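Local structure of congerin-2 (Conger myriaster, 1IS3) at residues Arg3-Asn8 with Asn119-Leu123; Phe11-Leu17 with Thr89-Thr94. The protein binds beta-galactosides such as lactose as a homodimeric galectin, although its physiological role is not yet known. All blocks are in the same frame, centred on the assembly; numbering follows the deposited sequence. Where two conformers were deposited one is given.

Contact 1: residues Arg3-Asn8 with Asn119-Leu123; sequences RAEVRN and NLIYL. With MES (2-(N-morpholino)-ethanesulfonic acid), chain C.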
loop_
_atom_site.group_PDB
_atom_site.type_symbol
_atom_site.label_atom_id
_atom_site.label_comp_id
_atom_site.label_asym_id
_atom_site.label_seq_id
_atom_site.Cartn_x
_atom_site.Cartn_y
_atom_site.Cartn_z
ATOM N N ARG A 3 3.758 2.336 -11.527
ATOM C CA ARG A 3 4.566 2.592 -10.345
ATOM C C ARG A 3 3.921 1.854 -9.170
ATOM O O ARG A 3 2.758 1.414 -9.212
ATOM C CB ARG A 3 4.631 4.094 -10.097
ATOM C CG ARG A 3 3.304 4.692 -9.767
ATOM C CD ARG A 3 3.392 6.175 -9.749
ATOM N NE ARG A 3 2.035 6.578 -9.574
ATOM C CZ ARG A 3 1.238 6.903 -10.603
ATOM N NH1 ARG A 3 -0.011 7.225 -10.307
ATOM N NH2 ARG A 3 1.631 7.009 -11.878
ATOM N N ALA A 4 4.724 1.748 -8.134
ATOM C CA ALA A 4 4.311 1.062 -6.958
ATOM C C ALA A 4 3.705 2.169 -6.119
ATOM O O ALA A 4 4.334 3.207 -5.882
ATOM C CB ALA A 4 5.533 0.461 -6.304
ATOM N N GLU A 5 2.482 2.018 -5.656
ATOM C CA GLU A 5 1.853 3.050 -4.832
ATOM C C GLU A 5 0.914 2.494 -3.754
ATOM O O GLU A 5 0.413 1.356 -3.845
ATOM C CB GLU A 5 1.106 4.014 -5.744
ATOM C CG GLU A 5 -0.038 3.503 -6.561
ATOM C CD GLU A 5 -0.457 4.433 -7.694
ATOM O OE1 GLU A 5 -1.166 3.943 -8.568
ATOM O OE2 GLU A 5 -0.080 5.607 -7.751
ATOM N N VAL A 6 0.754 3.290 -2.695
ATOM C CA VAL A 6 -0.162 2.981 -1.599
ATOM C C VAL A 6 -1.032 4.235 -1.647
ATOM O O VAL A 6 -0.513 5.350 -1.474
ATOM C CB VAL A 6 0.602 2.866 -0.249
ATOM C CG1 VAL A 6 -0.438 2.616 0.847
ATOM C CG2 VAL A 6 1.666 1.749 -0.277
ATOM N N ARG A 7 -2.324 4.112 -1.886
ATOM C CA ARG A 7 -3.207 5.233 -2.119
ATOM C C ARG A 7 -4.424 5.117 -1.222
ATOM O O ARG A 7 -5.035 4.056 -1.070
ATOM C CB ARG A 7 -3.622 5.220 -3.594
ATOM C CG ARG A 7 -4.580 6.323 -3.973
ATOM C CD ARG A 7 -4.995 6.096 -5.434
ATOM N NE ARG A 7 -3.886 6.258 -6.376
ATOM C CZ ARG A 7 -3.520 7.473 -6.855
ATOM N NH1 ARG A 7 -4.164 8.594 -6.480
ATOM N NH2 ARG A 7 -2.475 7.599 -7.701
ATOM N N ASN A 8 -4.743 6.249 -0.613
ATOM C CA ASN A 8 -5.917 6.449 0.241
ATOM C C ASN A 8 -5.942 5.619 1.513
ATOM O O ASN A 8 -6.991 5.296 2.083
ATOM C CB ASN A 8 -7.230 6.228 -0.592
ATOM C CG ASN A 8 -7.403 7.297 -1.675
ATOM O OD1 ASN A 8 -7.883 7.104 -2.801
ATOM N ND2 ASN A 8 -7.100 8.550 -1.388
ATOM N N ASN A 119 -2.206 11.238 1.433
ATOM C CA ASN A 119 -2.927 10.118 0.868
ATOM C C ASN A 119 -2.259 9.349 -0.256
ATOM O O ASN A 119 -2.887 8.437 -0.839
ATOM C CB ASN A 119 -4.309 10.592 0.412
ATOM C CG ASN A 119 -5.305 10.513 1.578
ATOM O OD1 ASN A 119 -4.993 10.428 2.768
ATOM N ND2 ASN A 119 -6.595 10.588 1.310
ATOM N N LEU A 120 -0.999 9.637 -0.572
ATOM C CA LEU A 120 -0.320 8.910 -1.636
ATOM C C LEU A 120 1.164 8.713 -1.296
ATOM O O LEU A 120 1.852 9.672 -0.919
ATOM C CB LEU A 120 -0.435 9.677 -2.968
ATOM C CG LEU A 120 0.287 9.050 -4.175
ATOM C CD1 LEU A 120 -0.375 7.721 -4.504
ATOM C CD2 LEU A 120 0.220 9.942 -5.388
ATOM N N ILE A 121 1.643 7.485 -1.383
ATOM C CA ILE A 121 3.039 7.167 -1.203
ATOM C C ILE A 121 3.395 6.422 -2.480
ATOM O O ILE A 121 2.653 5.493 -2.824
ATOM C CB ILE A 121 3.204 6.272 0.032
ATOM C CG1 ILE A 121 2.855 7.029 1.290
ATOM C CG2 ILE A 121 4.628 5.775 0.090
ATOM C CD1 ILE A 121 1.959 6.145 2.172
ATOM N N TYR A 122 4.440 6.749 -3.251
ATOM C CA TYR A 122 4.774 5.950 -4.401
ATOM C C TYR A 122 6.263 5.993 -4.676
ATOM O O TYR A 122 6.974 6.931 -4.269
ATOM C CB TYR A 122 4.035 6.414 -5.659
ATOM C CG TYR A 122 4.411 7.748 -6.304
ATOM C CD1 TYR A 122 5.310 7.777 -7.375
ATOM C CD2 TYR A 122 3.784 8.921 -5.904
ATOM C CE1 TYR A 122 5.562 8.965 -8.058
ATOM C CE2 TYR A 122 4.040 10.120 -6.592
ATOM C CZ TYR A 122 4.928 10.141 -7.673
ATOM O OH TYR A 122 5.146 11.331 -8.377
ATOM N N LEU A 123 6.703 4.969 -5.384
ATOM C CA LEU A 123 8.087 4.863 -5.832
ATOM C C LEU A 123 8.057 5.051 -7.332
ATOM O O LEU A 123 7.175 4.496 -8.008
ATOM C CB LEU A 123 8.675 3.473 -5.491
ATOM C CG LEU A 123 10.133 3.239 -5.897
ATOM C CD1 LEU A 123 10.997 2.753 -4.737
ATOM C CD2 LEU A 123 10.106 2.234 -7.022
HETATM O O1 MES C . 8.067 13.643 -9.743
HETATM C C2 MES C . 6.740 13.801 -10.278
HETATM C C3 MES C . 6.450 12.682 -11.275
HETATM N N4 MES C . 6.733 11.480 -10.594
HETATM C C5 MES C . 8.027 11.239 -10.122
HETATM C C6 MES C . 8.336 12.364 -9.135
HETATM C C7 MES C . 6.776 10.310 -11.443
HETATM C C8 MES C . 5.356 9.978 -11.840
HETATM S S MES C . 5.260 8.392 -12.730
HETATM O O1S MES C . 3.873 8.380 -13.090
HETATM O O2S MES C . 5.507 7.418 -11.721
HETATM O O3S MES C . 6.191 8.250 -13.829
#

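Contact 2: residues Phe11-Leu17 with Thr89-Thr94; sequences FKLGMYL and TITFDT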
loop_
_atom_site.group_PDB
_atom_site.type_symbol
_atom_site.label_atom_id
_atom_site.label_comp_id
_atom_site.label_asym_id
_atom_site.label_seq_id
_atom_site.Cartn_x
_atom_site.Cartn_y
_atom_site.Cartn_z
ATOM N N PHE A 11 -1.434 8.415 5.638
ATOM C CA PHE A 11 -0.187 8.410 6.417
ATOM C C PHE A 11 -0.277 9.688 7.266
ATOM O O PHE A 11 -0.131 10.814 6.797
ATOM C CB PHE A 11 1.006 8.456 5.465
ATOM C CG PHE A 11 2.397 8.500 6.106
ATOM C CD1 PHE A 11 2.650 8.058 7.414
ATOM C CD2 PHE A 11 3.471 8.964 5.334
ATOM C CE1 PHE A 11 3.950 8.076 7.921
ATOM C CE2 PHE A 11 4.778 8.982 5.842
ATOM C CZ PHE A 11 5.004 8.538 7.127
ATOM N N LYS A 12 -0.613 9.492 8.529
ATOM C CA LYS A 12 -0.889 10.560 9.483
ATOM C C LYS A 12 0.253 10.752 10.460
ATOM O O LYS A 12 1.111 9.879 10.648
ATOM C CB LYS A 12 -2.177 10.220 10.260
ATOM C CG LYS A 12 -3.310 10.108 9.242
ATOM C CD LYS A 12 -4.386 9.274 9.835
ATOM C CE LYS A 12 -5.115 10.140 10.822
ATOM N NZ LYS A 12 -5.296 9.422 12.085
ATOM N N LEU A 13 0.234 11.950 11.050
ATOM C CA LEU A 13 1.127 12.360 12.127
ATOM C C LEU A 13 1.257 11.250 13.160
ATOM O O LEU A 13 0.259 10.734 13.693
ATOM C CB LEU A 13 0.521 13.595 12.748
ATOM C CG LEU A 13 1.213 14.949 12.862
ATOM C CD1 LEU A 13 1.732 15.517 11.572
ATOM C CD2 LEU A 13 0.124 15.914 13.340
ATOM N N GLY A 14 2.491 10.774 13.352
ATOM C CA GLY A 14 2.711 9.765 14.374
ATOM C C GLY A 14 2.736 8.326 13.861
ATOM O O GLY A 14 3.072 7.419 14.626
ATOM N N MET A 15 2.364 8.086 12.611
ATOM C CA MET A 15 2.469 6.770 12.014
ATOM C C MET A 15 3.871 6.587 11.483
ATOM O O MET A 15 4.580 7.584 11.278
ATOM C CB MET A 15 1.513 6.618 10.857
ATOM C CG MET A 15 0.113 6.491 11.432
ATOM S SD MET A 15 -1.149 6.559 10.154
ATOM C CE MET A 15 -0.906 4.950 9.438
ATOM N N TYR A 16 4.294 5.367 11.197
ATOM C CA TYR A 16 5.594 5.072 10.591
ATOM C C TYR A 16 5.334 4.333 9.296
ATOM O O TYR A 16 4.459 3.473 9.193
ATOM C CB TYR A 16 6.471 4.166 11.451
ATOM C CG TYR A 16 6.981 4.876 12.698
ATOM C CD1 TYR A 16 6.078 5.275 13.698
ATOM C CD2 TYR A 16 8.347 5.177 12.839
ATOM C CE1 TYR A 16 6.516 5.982 14.821
ATOM C CE2 TYR A 16 8.803 5.891 13.971
ATOM C CZ TYR A 16 7.880 6.294 14.953
ATOM O OH TYR A 16 8.285 7.049 16.069
ATOM N N LEU A 17 6.103 4.696 8.285
ATOM C CA LEU A 17 6.085 4.067 6.970
ATOM C C LEU A 17 7.431 3.375 6.780
ATOM O O LEU A 17 8.481 4.068 6.822
ATOM C CB LEU A 17 5.937 5.109 5.873
ATOM C CG LEU A 17 6.156 4.656 4.420
ATOM C CD1 LEU A 17 5.073 3.631 4.049
ATOM C CD2 LEU A 17 6.176 5.870 3.476
ATOM N N THR A 89 12.675 4.032 6.483
ATOM C CA THR A 89 11.581 4.332 7.385
ATOM C C THR A 89 11.407 5.848 7.480
ATOM O O THR A 89 12.385 6.603 7.592
ATOM C CB THR A 89 11.842 3.754 8.820
ATOM O OG1 THR A 89 11.879 2.334 8.651
ATOM C CG2 THR A 89 10.764 4.099 9.866
ATOM N N ILE A 90 10.156 6.277 7.411
ATOM C CA ILE A 90 9.803 7.682 7.433
ATOM C C ILE A 90 8.732 7.923 8.493
ATOM O O ILE A 90 7.790 7.125 8.640
ATOM C CB ILE A 90 9.287 8.107 6.020
ATOM C CG1 ILE A 90 10.346 7.828 4.962
ATOM C CG2 ILE A 90 8.872 9.594 6.036
ATOM C CD1 ILE A 90 9.853 7.989 3.519
ATOM N N THR A 91 8.873 8.988 9.260
ATOM C CA THR A 91 7.819 9.461 10.139
ATOM C C THR A 91 7.864 10.996 10.038
ATOM O O THR A 91 8.798 11.537 9.413
ATOM C CB THR A 91 8.063 8.971 11.604
ATOM O OG1 THR A 91 8.368 7.603 11.500
ATOM C CG2 THR A 91 6.860 9.155 12.528
ATOM N N PHE A 92 6.900 11.716 10.612
ATOM C CA PHE A 92 6.920 13.155 10.490
ATOM C C PHE A 92 6.077 13.808 11.559
ATOM O O PHE A 92 5.213 13.150 12.174
ATOM C CB PHE A 92 6.402 13.584 9.093
ATOM C CG PHE A 92 4.938 13.276 8.797
ATOM C CD1 PHE A 92 4.576 12.037 8.273
ATOM C CD2 PHE A 92 3.938 14.234 9.074
ATOM C CE1 PHE A 92 3.224 11.757 8.036
ATOM C CE2 PHE A 92 2.593 13.944 8.831
ATOM C CZ PHE A 92 2.238 12.708 8.314
ATOM N N ASP A 93 6.392 15.072 11.856
ATOM C CA ASP A 93 5.457 15.836 12.654
ATOM C C ASP A 93 5.094 17.045 11.806
ATOM O O ASP A 93 5.482 17.076 10.635
ATOM C CB ASP A 93 6.076 16.263 13.982
ATOM C CG ASP A 93 7.389 17.021 13.940
ATOM O OD1 ASP A 93 8.089 16.913 14.940
ATOM O OD2 ASP A 93 7.703 17.679 12.952
ATOM N N THR A 94 4.477 18.117 12.345
ATOM C CA THR A 94 4.093 19.211 11.434
ATOM C C THR A 94 5.215 20.062 10.916
ATOM O O THR A 94 5.041 20.878 10.023
ATOM C CB THR A 94 3.089 20.204 12.035
ATOM O OG1 THR A 94 3.602 20.592 13.301
ATOM C CG2 THR A 94 1.668 19.621 12.007
HETATM O O HOH W 1 4.184 10.328 10.846
#

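Contact 1: residues Arg3-Asn8 with Asn119-Leu123
R3, just ahead of strand 4-7, crosses Y122 of strand 120-123 at a slant, and the two together hold a molecule of the buffer MES, probably from the crystallisation liquor. MES N4 donates to Y122 OH at 2.7 Å, near the plane of the ring, while R3 NH2 gives MES O1S a weak bond. R3 CD lies 3.4 Å from Y122 CD1. R3 NE stands above the rim of that ring, but R3 CZ is 5.4 Å from its centroid, so any cation-pi attraction is weak at most. On this face E5 lies between two arginines: its OE2 accepts from R3 NE at 3.0 Å and R7 NH2 at 3.1 Å, the donors coming from opposite faces of the carboxylate. Two such donors would favour the ionised form of this buried acid. L120 CD1 packs against one face of the R7 guanidinium, 3.8 Å from NH2. The strands run antiparallel in the carbohydrate-binding sheet of the galectin beta-sandwich, and E5, V6 and R7 continue the ladder into the second subunit. V6 and I121 are bonded both ways, V6 N to I121 O at 2.9 Å and I121 N to V6 O at 3.0 Å. Their branched side chains point to the other face, into the apolar sandwich interior, where I121 meets L134. At the corner, N8 N donates nearly straight to N119 O (174°).

Contact 2: residues Phe11-Leu17 with Thr89-Thr94
F92 drives its edge into the face of F11: the planes stand at 90°, the centroids are 4.9 Å apart, and F92 CE1 sits over the centre of the F11 ring. L17 CB lies on the opposite face of F11, while I90 O approaches its edge, 3.5 Å from CZ. F11 reaches this slot because its CG is anti to the backbone N (chi1 178°), which carries the ring toward strand 85-92 of the opposing sheet. L13 CD1 closes on F92 CE2 from a side chain set about square to it, and I90 CG2 adds a methyl contact beside F11. Two backbone bonds fix the register of these side chains: L17 N to I90 O at 3.0 Å and I90 N to L17 O at 2.8 Å. Where the chains diverge, a water takes over; it accepts from F92 N at 3.1 Å and can donate to M15 O and K12 O. The type II turn K12-M15 shapes this end, closed by M15 N to K12 O at 2.9 Å, and G14 takes the positive phi (97°) that suits a residue without a side chain. Outside this shell F118 meets F92 edge-to-face and the F97 ring also touches it. Edge-to-face aromatic packing and a type II turn thus come together at one end of the galectin beta-sandwich, where the chain passes from one sheet to the other.

Contacts 1 and 2, with centres about 15 Å apart, meet through the sandwich interior: I121 CG2 of contact 1 lies 3.7 Å from L17 CD2 of contact 2, and I121 CD1 lies 4.1 Å from F11 CB. The chain links them directly, since strand 4-7 is followed by strand 10-12, and both of these strands pair with 117-125. Residues 11-17 then leave for the opposing sheet, so contact 1 belongs to the sugar-binding sheet and contact 2 joins it to the other one. Contact 1 is close to the lactose pocket, the Y122 side chain being about 7 Å from that of W69 and about 9 Å from the bound galactose. Contact 2 lies away from that pocket.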